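Local coordinates for protein dihydrofolate reductase (Enterococcus faecalis, PDB 4M7V) that catalyses the NADPH-dependent reduction of 7,8-dihydrofolate to tetrahydrofolate, and so probably sustains the synthesis of glycine, purines and DNA precursors, at residues 13-18 and 124-129; 32-37 and 160-165; 41-46 and 101-106. All coordinates share one frame; numbering follows the deposited sequence.

Contact 1: residues 13-18 and 124-129; sequences IWAQDE and TMIHET. With RAR (5-(3,4-dimethoxy-5-{(1E)-3-oxo-3-[(1S)-1-propylphthalazin-2(1H)-yl]prop-1-en-1-yl}benzyl)pyrimidine-2,4-diamine), chain B.
His127 meets Glu18 at the edge of its imidazole, while Met125 O lies over one face, offset toward the rim. ND1 donates to Glu18 OE1 over 3.2 Å; the oxygen is almost in the ring plane, yet the N-H strikes it from above the carboxylate, whose plane stands 79° to the ring. As NE2 is bonded to Asp163, carboxylates grip both ring nitrogens, which would favour a protonated imidazole. One face of the Gln16 amide carries a methyl group: Met125 leaves its backbone with CG anti to N (chi1 -178°), then bends to set CE 3.3 Å from Gln16 CD. Flexible, polarisable methionine suits such a flat surface. The amide is held on both arms, taking Trp14 NE1 on an OE1 lone pair at 3.0 Å, in the indole plane, and giving NE2 to Asp17 O at 3.0 Å. Trp14's indole also stacks on Phe136.

Beneath these groups lies parallel pairing. Thr124 N donates to Trp14 O (2.8 Å), Gln16 N to Thr124 O and Ile126 N to Gln16 O; beyond the strands Glu18 N closes on Glu128 O. Ala15, small enough to leave room for the inhibitor's pyrimidine, shares its side of the sheet with Thr124. The inhibitor's N01 donates to Ile13 O (2.9 Å), and a water accepts from its N35 while donating to Trp14 O and to Thr124 OG1, a hydroxyl also bonded to Asp35.

Strands 10-16 and 120-126 are thus neighbours in the central sheet of dihydrofolate reductase, flanked by strands 102-106 and 162-169; helix 33-43 packs on the side of Ala15 and Thr124, and strand 21-23 touches Trp14 and Gln16.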
loop_
_atom_site.group_PDB
_atom_site.type_symbol
_atom_site.label_atom_id
_atom_site.label_comp_id
_atom_site.label_asym_id
_atom_site.label_seq_id
_atom_site.Cartn_x
_atom_site.Cartn_y
_atom_site.Cartn_z
ATOM N N ILE A 13 -1.173 3.057 0.457
ATOM C CA ILE A 13 0.045 3.165 1.244
ATOM C C ILE A 13 1.203 2.443 0.548
ATOM O O ILE A 13 1.030 1.337 0.057
ATOM C CB ILE A 13 -0.153 2.595 2.667
ATOM C CG1 ILE A 13 1.116 2.791 3.502
ATOM C CG2 ILE A 13 -0.555 1.124 2.626
ATOM C CD1 ILE A 13 0.838 2.802 5.017
ATOM N N TRP A 14 2.366 3.082 0.470
ATOM C CA TRP A 14 3.543 2.389 -0.035
ATOM C C TRP A 14 4.858 2.956 0.489
ATOM O O TRP A 14 4.919 4.079 0.997
ATOM C CB TRP A 14 3.558 2.397 -1.564
ATOM C CG TRP A 14 3.913 3.698 -2.199
ATOM C CD1 TRP A 14 5.132 4.060 -2.724
ATOM C CD2 TRP A 14 3.040 4.805 -2.412
ATOM N NE1 TRP A 14 5.062 5.335 -3.250
ATOM C CE2 TRP A 14 3.793 5.809 -3.075
ATOM C CE3 TRP A 14 1.696 5.047 -2.110
ATOM C CZ2 TRP A 14 3.234 7.040 -3.436
ATOM C CZ3 TRP A 14 1.141 6.275 -2.467
ATOM C CH2 TRP A 14 1.911 7.256 -3.122
ATOM N N ALA A 15 5.904 2.152 0.382
ATOM C CA ALA A 15 7.243 2.616 0.667
ATOM C C ALA A 15 8.046 2.539 -0.633
ATOM O O ALA A 15 7.912 1.583 -1.392
ATOM C CB ALA A 15 7.877 1.790 1.768
ATOM N N GLN A 16 8.856 3.552 -0.905
ATOM C CA GLN A 16 9.669 3.569 -2.122
ATOM C C GLN A 16 11.036 4.214 -1.836
ATOM O O GLN A 16 11.148 5.004 -0.916
ATOM C CB GLN A 16 8.958 4.342 -3.243
ATOM C CG GLN A 16 8.891 5.839 -2.943
ATOM C CD GLN A 16 8.534 6.677 -4.152
ATOM O OE1 GLN A 16 7.355 6.853 -4.489
ATOM N NE2 GLN A 16 9.549 7.210 -4.807
ATOM N N ASP A 17 12.055 3.879 -2.627
ATOM C CA ASP A 17 13.340 4.565 -2.535
ATOM C C ASP A 17 13.298 5.790 -3.456
ATOM O O ASP A 17 12.237 6.113 -3.988
ATOM C CB ASP A 17 14.512 3.625 -2.874
ATOM C CG ASP A 17 14.614 3.286 -4.361
ATOM O OD1 ASP A 17 13.715 3.623 -5.157
ATOM O OD2 ASP A 17 15.619 2.657 -4.733
ATOM N N GLU A 18 14.439 6.456 -3.645
ATOM C CA GLU A 18 14.475 7.717 -4.403
ATOM C C GLU A 18 14.266 7.535 -5.909
ATOM O O GLU A 18 14.043 8.507 -6.632
ATOM C CB GLU A 18 15.797 8.442 -4.166
ATOM C CG GLU A 18 16.230 8.441 -2.719
ATOM C CD GLU A 18 16.697 9.814 -2.213
ATOM O OE1 GLU A 18 15.830 10.710 -2.025
ATOM O OE2 GLU A 18 17.927 9.978 -1.982
ATOM N N THR A 124 6.003 6.294 2.369
ATOM C CA THR A 124 7.303 6.424 3.002
ATOM C C THR A 124 8.362 6.684 1.926
ATOM O O THR A 124 8.617 5.836 1.091
ATOM C CB THR A 124 7.661 5.180 3.797
ATOM O OG1 THR A 124 6.619 4.926 4.742
ATOM C CG2 THR A 124 8.985 5.355 4.526
ATOM N N MET A 125 8.965 7.868 1.933
ATOM C CA MET A 125 10.079 8.140 1.032
ATOM C C MET A 125 11.383 7.740 1.710
ATOM O O MET A 125 11.740 8.271 2.744
ATOM C CB MET A 125 10.089 9.620 0.608
ATOM C CG MET A 125 11.201 10.013 -0.392
ATOM S SD MET A 125 11.051 9.277 -2.062
ATOM C CE MET A 125 9.307 9.230 -2.138
ATOM N N ILE A 126 12.080 6.772 1.145
ATOM C CA ILE A 126 13.344 6.338 1.723
ATOM C C ILE A 126 14.482 6.945 0.932
ATOM O O ILE A 126 14.604 6.702 -0.268
ATOM C CB ILE A 126 13.480 4.811 1.732
ATOM C CG1 ILE A 126 12.218 4.165 2.321
ATOM C CG2 ILE A 126 14.723 4.418 2.488
ATOM C CD1 ILE A 126 12.233 2.615 2.302
ATOM N N HIS A 127 15.293 7.760 1.595
ATOM C CA HIS A 127 16.284 8.555 0.893
ATOM C C HIS A 127 17.554 7.744 0.689
ATOM O O HIS A 127 18.564 7.913 1.389
ATOM C CB HIS A 127 16.546 9.867 1.638
ATOM C CG HIS A 127 15.293 10.651 1.909
ATOM N ND1 HIS A 127 14.576 11.280 0.914
ATOM C CD2 HIS A 127 14.609 10.874 3.061
ATOM C CE1 HIS A 127 13.512 11.863 1.440
ATOM N NE2 HIS A 127 13.510 11.631 2.742
ATOM N N GLU A 128 17.482 6.859 -0.301
ATOM C CA GLU A 128 18.558 5.948 -0.627
ATOM C C GLU A 128 18.120 5.265 -1.913
ATOM O O GLU A 128 16.956 5.391 -2.314
ATOM C CB GLU A 128 18.796 4.951 0.518
ATOM C CG GLU A 128 20.000 4.038 0.370
ATOM C CD GLU A 128 21.237 4.751 -0.140
ATOM O OE1 GLU A 128 22.024 5.232 0.699
ATOM O OE2 GLU A 128 21.424 4.828 -1.370
ATOM N N THR A 129 19.033 4.570 -2.584
ATOM C CA THR A 129 18.654 3.844 -3.784
ATOM C C THR A 129 19.044 2.378 -3.635
ATOM O O THR A 129 20.076 2.062 -3.055
ATOM C CB THR A 129 19.298 4.462 -5.061
ATOM O OG1 THR A 129 20.721 4.393 -4.975
ATOM C CG2 THR A 129 18.887 5.925 -5.222
HETATM N N01 RAR B . 2.196 -1.139 0.988
HETATM C C02 RAR B . 3.299 -0.980 1.883
HETATM C C03 RAR B . 4.089 -2.025 2.177
HETATM C C04 RAR B . 3.780 -3.358 1.576
HETATM C C05 RAR B . 4.433 -4.490 2.299
HETATM C C06 RAR B . 5.373 -5.320 1.643
HETATM C C07 RAR B . 5.943 -6.375 2.305
HETATM O O08 RAR B . 6.836 -7.202 1.660
HETATM C C09 RAR B . 6.854 -7.218 0.281
HETATM C C10 RAR B . 5.578 -6.644 3.719
HETATM O O11 RAR B . 6.181 -7.666 4.387
HETATM C C12 RAR B . 7.536 -7.588 4.650
HETATM C C13 RAR B . 4.670 -5.842 4.355
HETATM C C14 RAR B . 4.221 -6.147 5.746
HETATM C C15 RAR B . 5.088 -6.079 6.783
HETATM C C16 RAR B . 4.980 -7.035 7.902
HETATM N N17 RAR B . 4.049 -6.734 8.941
HETATM N N18 RAR B . 3.036 -5.693 8.694
HETATM C C19 RAR B . 2.500 -5.041 9.899
HETATM C C20 RAR B . 4.148 -7.402 10.243
HETATM C C21 RAR B . 5.466 -7.566 10.918
HETATM C C22 RAR B . 5.846 -6.535 11.915
HETATM C C23 RAR B . 5.741 -5.112 11.498
HETATM C C24 RAR B . 2.981 -7.128 11.184
HETATM C C25 RAR B . 2.255 -5.988 11.061
HETATM C C26 RAR B . 1.261 -5.698 12.017
HETATM C C27 RAR B . 1.001 -6.607 13.087
HETATM C C28 RAR B . 1.764 -7.783 13.218
HETATM C C29 RAR B . 2.741 -8.069 12.310
HETATM O O30 RAR B . 5.877 -7.860 8.051
HETATM C C31 RAR B . 4.078 -4.771 3.663
HETATM C C32 RAR B . 5.151 -1.846 3.057
HETATM N N33 RAR B . 5.389 -0.616 3.624
HETATM C C34 RAR B . 4.582 0.455 3.310
HETATM N N35 RAR B . 4.843 1.733 3.880
HETATM N N36 RAR B . 3.556 0.295 2.469
HETATM O O HOH W 1 3.792 4.557 4.011
#

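Contact 2: residues 32-37 and 160-165. With RAR (5-(3,4-dimethoxy-5-{(1E)-3-oxo-3-[(1S)-1-propylphthalazin-2(1H)-yl]prop-1-en-1-yl}benzyl)pyrimidine-2,4-diamine), chain B.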
loop_
_atom_site.group_PDB
_atom_site.type_symbol
_atom_site.label_atom_id
_atom_site.label_comp_id
_atom_site.label_asym_id
_atom_site.label_seq_id
_atom_site.Cartn_x
_atom_site.Cartn_y
_atom_site.Cartn_z
ATOM N N LEU A 32 13.566 -1.795 6.786
ATOM C CA LEU A 32 13.357 -0.546 7.490
ATOM C C LEU A 32 12.202 -0.760 8.433
ATOM O O LEU A 32 11.058 -0.456 8.088
ATOM C CB LEU A 32 13.066 0.610 6.528
ATOM C CG LEU A 32 12.947 2.001 7.183
ATOM C CD1 LEU A 32 14.259 2.379 7.901
ATOM C CD2 LEU A 32 12.543 3.066 6.158
ATOM N N PRO A 33 12.500 -1.306 9.628
ATOM C CA PRO A 33 11.457 -1.716 10.583
ATOM C C PRO A 33 10.463 -0.599 10.906
ATOM O O PRO A 33 9.287 -0.913 11.044
ATOM C CB PRO A 33 12.262 -2.138 11.823
ATOM C CG PRO A 33 13.595 -2.514 11.295
ATOM C CD PRO A 33 13.855 -1.630 10.114
ATOM N N ASN A 34 10.895 0.663 10.979
ATOM C CA ASN A 34 9.952 1.756 11.283
ATOM C C ASN A 34 8.833 1.882 10.264
ATOM O O ASN A 34 7.702 2.222 10.607
ATOM C CB ASN A 34 10.670 3.103 11.380
ATOM C CG ASN A 34 11.500 3.222 12.631
ATOM O OD1 ASN A 34 11.300 2.472 13.588
ATOM N ND2 ASN A 34 12.450 4.163 12.636
ATOM N N ASP A 35 9.159 1.627 9.002
ATOM C CA ASP A 35 8.164 1.723 7.952
ATOM C C ASP A 35 7.071 0.667 8.145
ATOM O O ASP A 35 5.884 0.973 8.016
ATOM C CB ASP A 35 8.800 1.582 6.566
ATOM C CG ASP A 35 7.767 1.334 5.490
ATOM O OD1 ASP A 35 6.967 2.257 5.214
ATOM O OD2 ASP A 35 7.731 0.207 4.956
ATOM N N LEU A 36 7.466 -0.565 8.459
ATOM C CA LEU A 36 6.481 -1.623 8.661
ATOM C C LEU A 36 5.551 -1.253 9.820
ATOM O O LEU A 36 4.346 -1.542 9.782
ATOM C CB LEU A 36 7.167 -2.967 8.905
ATOM C CG LEU A 36 8.077 -3.373 7.745
ATOM C CD1 LEU A 36 8.658 -4.768 7.948
ATOM C CD2 LEU A 36 7.333 -3.286 6.421
ATOM N N LYS A 37 6.104 -0.569 10.822
ATOM C CA LYS A 37 5.312 -0.083 11.955
ATOM C C LYS A 37 4.303 0.931 11.481
ATOM O O LYS A 37 3.145 0.890 11.864
ATOM C CB LYS A 37 6.208 0.535 13.033
ATOM C CG LYS A 37 7.125 -0.456 13.724
ATOM C CD LYS A 37 6.358 -1.682 14.216
ATOM C CE LYS A 37 7.284 -2.715 14.881
ATOM N NZ LYS A 37 6.507 -3.831 15.506
ATOM N N TYR A 160 18.381 4.193 7.312
ATOM C CA TYR A 160 18.164 5.064 6.164
ATOM C C TYR A 160 17.280 6.263 6.505
ATOM O O TYR A 160 16.173 6.117 7.060
ATOM C CB TYR A 160 17.525 4.286 4.994
ATOM C CG TYR A 160 18.223 3.001 4.598
ATOM C CD1 TYR A 160 19.447 3.023 3.950
ATOM C CD2 TYR A 160 17.653 1.768 4.874
ATOM C CE1 TYR A 160 20.094 1.853 3.589
ATOM C CE2 TYR A 160 18.283 0.592 4.524
ATOM C CZ TYR A 160 19.505 0.638 3.881
ATOM O OH TYR A 160 20.143 -0.533 3.517
ATOM N N ALA A 161 17.782 7.447 6.172
ATOM C CA ALA A 161 16.980 8.667 6.236
ATOM C C ALA A 161 15.665 8.459 5.486
ATOM O O ALA A 161 15.655 7.886 4.396
ATOM C CB ALA A 161 17.756 9.850 5.645
ATOM N N HIS A 162 14.560 8.892 6.080
ATOM C CA HIS A 162 13.287 8.705 5.423
ATOM C C HIS A 162 12.245 9.678 5.968
ATOM O O HIS A 162 12.477 10.359 6.973
ATOM C CB HIS A 162 12.800 7.235 5.551
ATOM C CG HIS A 162 12.709 6.726 6.960
ATOM N ND1 HIS A 162 13.820 6.384 7.703
ATOM C CD2 HIS A 162 11.636 6.488 7.755
ATOM C CE1 HIS A 162 13.436 5.966 8.898
ATOM N NE2 HIS A 162 12.118 6.021 8.956
ATOM N N ASP A 163 11.108 9.734 5.275
ATOM C CA ASP A 163 10.014 10.649 5.570
ATOM C C ASP A 163 8.683 9.957 5.340
ATOM O O ASP A 163 8.539 9.208 4.369
ATOM C CB ASP A 163 10.084 11.899 4.674
ATOM C CG ASP A 163 11.166 12.869 5.106
ATOM O OD1 ASP A 163 11.022 13.454 6.205
ATOM O OD2 ASP A 163 12.150 13.036 4.355
ATOM N N TYR A 164 7.712 10.239 6.208
ATOM C CA TYR A 164 6.343 9.771 6.038
ATOM C C TYR A 164 5.463 10.910 5.551
ATOM O O TYR A 164 5.278 11.908 6.251
ATOM C CB TYR A 164 5.784 9.198 7.346
ATOM C CG TYR A 164 6.693 8.184 7.996
ATOM C CD1 TYR A 164 6.749 6.880 7.532
ATOM C CD2 TYR A 164 7.509 8.538 9.067
ATOM C CE1 TYR A 164 7.590 5.949 8.118
ATOM C CE2 TYR A 164 8.352 7.617 9.656
ATOM C CZ TYR A 164 8.387 6.328 9.176
ATOM O OH TYR A 164 9.228 5.411 9.748
ATOM N N GLU A 165 4.903 10.743 4.362
ATOM C CA GLU A 165 4.108 11.774 3.736
ATOM C C GLU A 165 2.649 11.354 3.565
ATOM O O GLU A 165 2.356 10.197 3.241
ATOM C CB GLU A 165 4.709 12.133 2.382
ATOM C CG GLU A 165 6.180 12.403 2.458
ATOM C CD GLU A 165 6.796 12.601 1.109
ATOM O OE1 GLU A 165 7.907 13.182 1.045
ATOM O OE2 GLU A 165 6.186 12.182 0.103
HETATM N N01 RAR B . 2.196 -1.139 0.988
HETATM C C02 RAR B . 3.299 -0.980 1.883
HETATM C C03 RAR B . 4.089 -2.025 2.177
HETATM C C04 RAR B . 3.780 -3.358 1.576
HETATM C C05 RAR B . 4.433 -4.490 2.299
HETATM C C06 RAR B . 5.373 -5.320 1.643
HETATM C C07 RAR B . 5.943 -6.375 2.305
HETATM O O08 RAR B . 6.836 -7.202 1.660
HETATM C C09 RAR B . 6.854 -7.218 0.281
HETATM C C10 RAR B . 5.578 -6.644 3.719
HETATM O O11 RAR B . 6.181 -7.666 4.387
HETATM C C12 RAR B . 7.536 -7.588 4.650
HETATM C C13 RAR B . 4.670 -5.842 4.355
HETATM C C14 RAR B . 4.221 -6.147 5.746
HETATM C C15 RAR B . 5.088 -6.079 6.783
HETATM C C16 RAR B . 4.980 -7.035 7.902
HETATM N N17 RAR B . 4.049 -6.734 8.941
HETATM N N18 RAR B . 3.036 -5.693 8.694
HETATM C C19 RAR B . 2.500 -5.041 9.899
HETATM C C20 RAR B . 4.148 -7.402 10.243
HETATM C C21 RAR B . 5.466 -7.566 10.918
HETATM C C22 RAR B . 5.846 -6.535 11.915
HETATM C C23 RAR B . 5.741 -5.112 11.498
HETATM C C24 RAR B . 2.981 -7.128 11.184
HETATM C C25 RAR B . 2.255 -5.988 11.061
HETATM C C26 RAR B . 1.261 -5.698 12.017
HETATM C C27 RAR B . 1.001 -6.607 13.087
HETATM C C28 RAR B . 1.764 -7.783 13.218
HETATM C C29 RAR B . 2.741 -8.069 12.310
HETATM O O30 RAR B . 5.877 -7.860 8.051
HETATM C C31 RAR B . 4.078 -4.771 3.663
HETATM C C32 RAR B . 5.151 -1.846 3.057
HETATM N N33 RAR B . 5.389 -0.616 3.624
HETATM C C34 RAR B . 4.582 0.455 3.310
HETATM N N35 RAR B . 4.843 1.733 3.880
HETATM N N36 RAR B . 3.556 0.295 2.469
#
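Leu32 and His162 supply the CH-pi interaction of this contact. Approaching from opposite directions, they meet with Leu32 CD2 over the imidazole, 3.8 Å from the centroid of the His162 ring and only 10° off its normal. The other methyl, CD1, lies on the same side but just past the rim, 3.8 Å from His162 CE1. Leucine at the N-cap position of helix 33-43 offers no polar capping group; it serves instead as an apolar plug, while Asn158 bonds to Asn34 N in the first turn.

Van der Waals packing continues within the first turn of the helix. Asn34 sets its CB 3.2 Å from Tyr164 OH, with its amide turned obliquely to the His162 ring, and Asp35 CA sits at the edge of the phenol. Tyr164 fits here because its length bridges the wide gap between helix and strand; Phe38, further along the helix, meets its ring.

Hydrogen bonds stay within each segment or go to other partners. His162 NE2 makes a weak one to Tyr164 OH (3.1 Å), bent to 126°. Asp35 has CG anti to its backbone N (chi1 166°), which points the carboxylate into the pocket, alongside the strand rather than at it: OD1 accepts from the inhibitor's N35 at 2.6 Å, OD2 lies 2.8 Å from its ring nitrogen N33, and Thr124 holds OD1 as well. Leu36 CD2 adds an apolar touch, 3.6 Å from inhibitor atom C15.

The chemistry therefore divides by helix face. Toward strand 162-169 dispersion forces seat the helix, whereas the carboxylate grips the diaminopyrimidine, the pairing through which antifolates of this class are recognised; neighbouring residues of one helical turn thus serve different ends, Leu32 and Asn34 packing on the strand and Asp35 binding the ligand.

Contact 3: residues 41-46 and 101-106. With RAR (5-(3,4-dimethoxy-5-{(1E)-3-oxo-3-[(1S)-1-propylphthalazin-2(1H)-yl]prop-1-en-1-yl}benzyl)pyrimidine-2,4-diamine), chain B.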
loop_
_atom_site.group_PDB
_atom_site.type_symbol
_atom_site.label_atom_id
_atom_site.label_comp_id
_atom_site.label_asym_id
_atom_site.label_seq_id
_atom_site.Cartn_x
_atom_site.Cartn_y
_atom_site.Cartn_z
ATOM N N GLU A 41 0.224 0.595 11.573
ATOM C CA GLU A 41 -0.703 1.572 12.172
ATOM C C GLU A 41 -1.859 1.908 11.252
ATOM O O GLU A 41 -3.010 1.969 11.685
ATOM C CB GLU A 41 0.013 2.886 12.534
ATOM C CG GLU A 41 0.979 2.812 13.707
ATOM C CD GLU A 41 1.908 4.025 13.766
ATOM O OE1 GLU A 41 1.551 5.088 13.197
ATOM O OE2 GLU A 41 2.999 3.906 14.370
ATOM N N LYS A 42 -1.541 2.161 9.986
ATOM C CA LYS A 42 -2.552 2.557 9.018
ATOM C C LYS A 42 -3.421 1.386 8.574
ATOM O O LYS A 42 -4.504 1.611 8.049
ATOM C CB LYS A 42 -1.905 3.206 7.796
ATOM C CG LYS A 42 -1.072 4.430 8.107
ATOM C CD LYS A 42 -1.930 5.599 8.596
ATOM C CE LYS A 42 -1.055 6.760 9.056
ATOM N NZ LYS A 42 -1.836 7.856 9.692
ATOM N N THR A 43 -2.979 0.144 8.786
ATOM C CA THR A 43 -3.785 -0.971 8.281
ATOM C C THR A 43 -4.507 -1.850 9.319
ATOM O O THR A 43 -5.493 -2.501 8.960
ATOM C CB THR A 43 -2.954 -1.921 7.380
ATOM O OG1 THR A 43 -1.877 -2.505 8.121
ATOM C CG2 THR A 43 -2.408 -1.180 6.182
ATOM N N ILE A 44 -4.045 -1.894 10.571
ATOM C CA ILE A 44 -4.756 -2.685 11.586
ATOM C C ILE A 44 -6.227 -2.301 11.630
ATOM O O ILE A 44 -6.578 -1.132 11.442
ATOM C CB ILE A 44 -4.173 -2.538 13.022
ATOM C CG1 ILE A 44 -3.698 -1.108 13.305
ATOM C CG2 ILE A 44 -3.046 -3.523 13.252
ATOM C CD1 ILE A 44 -4.774 -0.143 13.796
ATOM N N HIS A 45 -7.074 -3.311 11.829
ATOM C CA HIS A 45 -8.519 -3.136 11.937
ATOM C C HIS A 45 -9.110 -2.485 10.694
ATOM O O HIS A 45 -10.161 -1.845 10.736
ATOM C CB HIS A 45 -8.848 -2.323 13.191
ATOM C CG HIS A 45 -8.183 -2.848 14.432
ATOM N ND1 HIS A 45 -8.376 -4.140 14.886
ATOM C CD2 HIS A 45 -7.323 -2.265 15.294
ATOM C CE1 HIS A 45 -7.660 -4.321 15.980
ATOM N NE2 HIS A 45 -7.012 -3.203 16.256
ATOM N N ASN A 46 -8.424 -2.665 9.574
ATOM C CA ASN A 46 -8.917 -2.184 8.300
ATOM C C ASN A 46 -8.819 -3.275 7.280
ATOM O O ASN A 46 -8.425 -4.394 7.596
ATOM C CB ASN A 46 -8.133 -0.968 7.844
ATOM C CG ASN A 46 -8.472 0.256 8.645
ATOM O OD1 ASN A 46 -9.651 0.567 8.851
ATOM N ND2 ASN A 46 -7.441 0.963 9.120
ATOM N N VAL A 101 -11.573 1.590 6.761
ATOM C CA VAL A 101 -10.833 2.048 5.603
ATOM C C VAL A 101 -10.403 0.864 4.773
ATOM O O VAL A 101 -9.963 -0.163 5.303
ATOM C CB VAL A 101 -9.590 2.855 5.988
ATOM C CG1 VAL A 101 -9.124 3.686 4.791
ATOM C CG2 VAL A 101 -9.870 3.730 7.207
ATOM N N THR A 102 -10.550 1.008 3.463
ATOM C CA THR A 102 -9.954 0.064 2.536
ATOM C C THR A 102 -8.622 0.630 2.059
ATOM O O THR A 102 -8.567 1.650 1.370
ATOM C CB THR A 102 -10.873 -0.219 1.357
ATOM O OG1 THR A 102 -12.159 -0.604 1.857
ATOM C CG2 THR A 102 -10.290 -1.333 0.505
ATOM N N VAL A 103 -7.555 -0.044 2.460
ATOM C CA VAL A 103 -6.205 0.418 2.227
ATOM C C VAL A 103 -5.536 -0.395 1.104
ATOM O O VAL A 103 -5.393 -1.614 1.217
ATOM C CB VAL A 103 -5.374 0.313 3.534
ATOM C CG1 VAL A 103 -3.963 0.796 3.330
ATOM C CG2 VAL A 103 -6.051 1.092 4.662
ATOM N N ILE A 104 -5.138 0.275 0.022
ATOM C CA ILE A 104 -4.394 -0.373 -1.056
ATOM C C ILE A 104 -2.918 -0.509 -0.701
ATOM O O ILE A 104 -2.233 0.495 -0.491
ATOM C CB ILE A 104 -4.494 0.419 -2.373
ATOM C CG1 ILE A 104 -5.947 0.822 -2.644
ATOM C CG2 ILE A 104 -3.857 -0.360 -3.535
ATOM C CD1 ILE A 104 -6.888 -0.313 -2.715
ATOM N N GLY A 105 -2.422 -1.741 -0.662
ATOM C CA GLY A 105 -1.060 -2.000 -0.236
ATOM C C GLY A 105 -0.115 -2.299 -1.369
ATOM O O GLY A 105 1.085 -2.457 -1.152
ATOM N N GLY A 106 -0.653 -2.355 -2.583
ATOM C CA GLY A 106 0.125 -2.692 -3.767
ATOM C C GLY A 106 -0.424 -3.866 -4.584
ATOM O O GLY A 106 -1.462 -4.429 -4.247
HETATM N N01 RAR B . 2.196 -1.139 0.988
HETATM C C02 RAR B . 3.299 -0.980 1.883
HETATM C C03 RAR B . 4.089 -2.025 2.177
HETATM C C04 RAR B . 3.780 -3.358 1.576
HETATM C C05 RAR B . 4.433 -4.490 2.299
HETATM C C06 RAR B . 5.373 -5.320 1.643
HETATM C C07 RAR B . 5.943 -6.375 2.305
HETATM O O08 RAR B . 6.836 -7.202 1.660
HETATM C C09 RAR B . 6.854 -7.218 0.281
HETATM C C10 RAR B . 5.578 -6.644 3.719
HETATM O O11 RAR B . 6.181 -7.666 4.387
HETATM C C12 RAR B . 7.536 -7.588 4.650
HETATM C C13 RAR B . 4.670 -5.842 4.355
HETATM C C14 RAR B . 4.221 -6.147 5.746
HETATM C C15 RAR B . 5.088 -6.079 6.783
HETATM C C16 RAR B . 4.980 -7.035 7.902
HETATM N N17 RAR B . 4.049 -6.734 8.941
HETATM N N18 RAR B . 3.036 -5.693 8.694
HETATM C C19 RAR B . 2.500 -5.041 9.899
HETATM C C20 RAR B . 4.148 -7.402 10.243
HETATM C C21 RAR B . 5.466 -7.566 10.918
HETATM C C22 RAR B . 5.846 -6.535 11.915
HETATM C C23 RAR B . 5.741 -5.112 11.498
HETATM C C24 RAR B . 2.981 -7.128 11.184
HETATM C C25 RAR B . 2.255 -5.988 11.061
HETATM C C26 RAR B . 1.261 -5.698 12.017
HETATM C C27 RAR B . 1.001 -6.607 13.087
HETATM C C28 RAR B . 1.764 -7.783 13.218
HETATM C C29 RAR B . 2.741 -8.069 12.310
HETATM O O30 RAR B . 5.877 -7.860 8.051
HETATM C C31 RAR B . 4.078 -4.771 3.663
HETATM C C32 RAR B . 5.151 -1.846 3.057
HETATM N N33 RAR B . 5.389 -0.616 3.624
HETATM C C34 RAR B . 4.582 0.455 3.310
HETATM N N35 RAR B . 4.843 1.733 3.880
HETATM N N36 RAR B . 3.556 0.295 2.469
#
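Asn46 and Val101 join the end of helix 33-43 to strand 102-106 in the alpha/beta fold of dihydrofolate reductase. The helix runs out into a type II beta turn from Thr43 to Asn46, with His45 in the left-handed conformation. Asn46 has CG beside its backbone N (chi1 -73°), and its side chain passes that of Val101 obliquely. OD1 accepts Val101 N at 3.0 Å, the N-H coming from well above the amide plane, 50° out, while Val101 CG2 rests 3.6 Å from the same Asn46 OD1. The other arm turns back, ND2 donating to Lys42 O over 3.2 Å. Asparagine suits this place because one short amide can both accept from the strand and donate to the last turn of the helix.

Deeper in, Thr43 and Val103 cross at about a right angle. Branched side chains fill this narrow join: the hydroxyl of Thr43 is tied back to Phe39 O, leaving CG2 3.8 Å from Val103 CG1, and Val103 CG2 leans on Lys42 O. At the far end of the strand Gly106 touches NADP, and Gly105 O receives a weak hydrogen bond from inhibitor atom N01, 2.7 Å away but bent to 129°.

Overall arrangement
All three contacts are partly buried, with contact 3 nearest the centre of the chain and contact 1 reaching the surface through Glu18 and Thr129. Contact 1 is strand against strand, built on backbone bonds; contacts 2 and 3 set the two ends of helix 33-43 on the same sheet, the first by apolar and ring packing, the second by an amide that ties turn to strand. Ile13 N bonds to Ile104 O between contacts 1 and 3, while Thr124-Asp35 and His127-Asp163 bonds join contacts 1 and 2. Contacts 2 and 3 meet only through the helix. Each lends a polar group to the inhibitor: a carboxylate from contact 2, carbonyls from contacts 1 and 3.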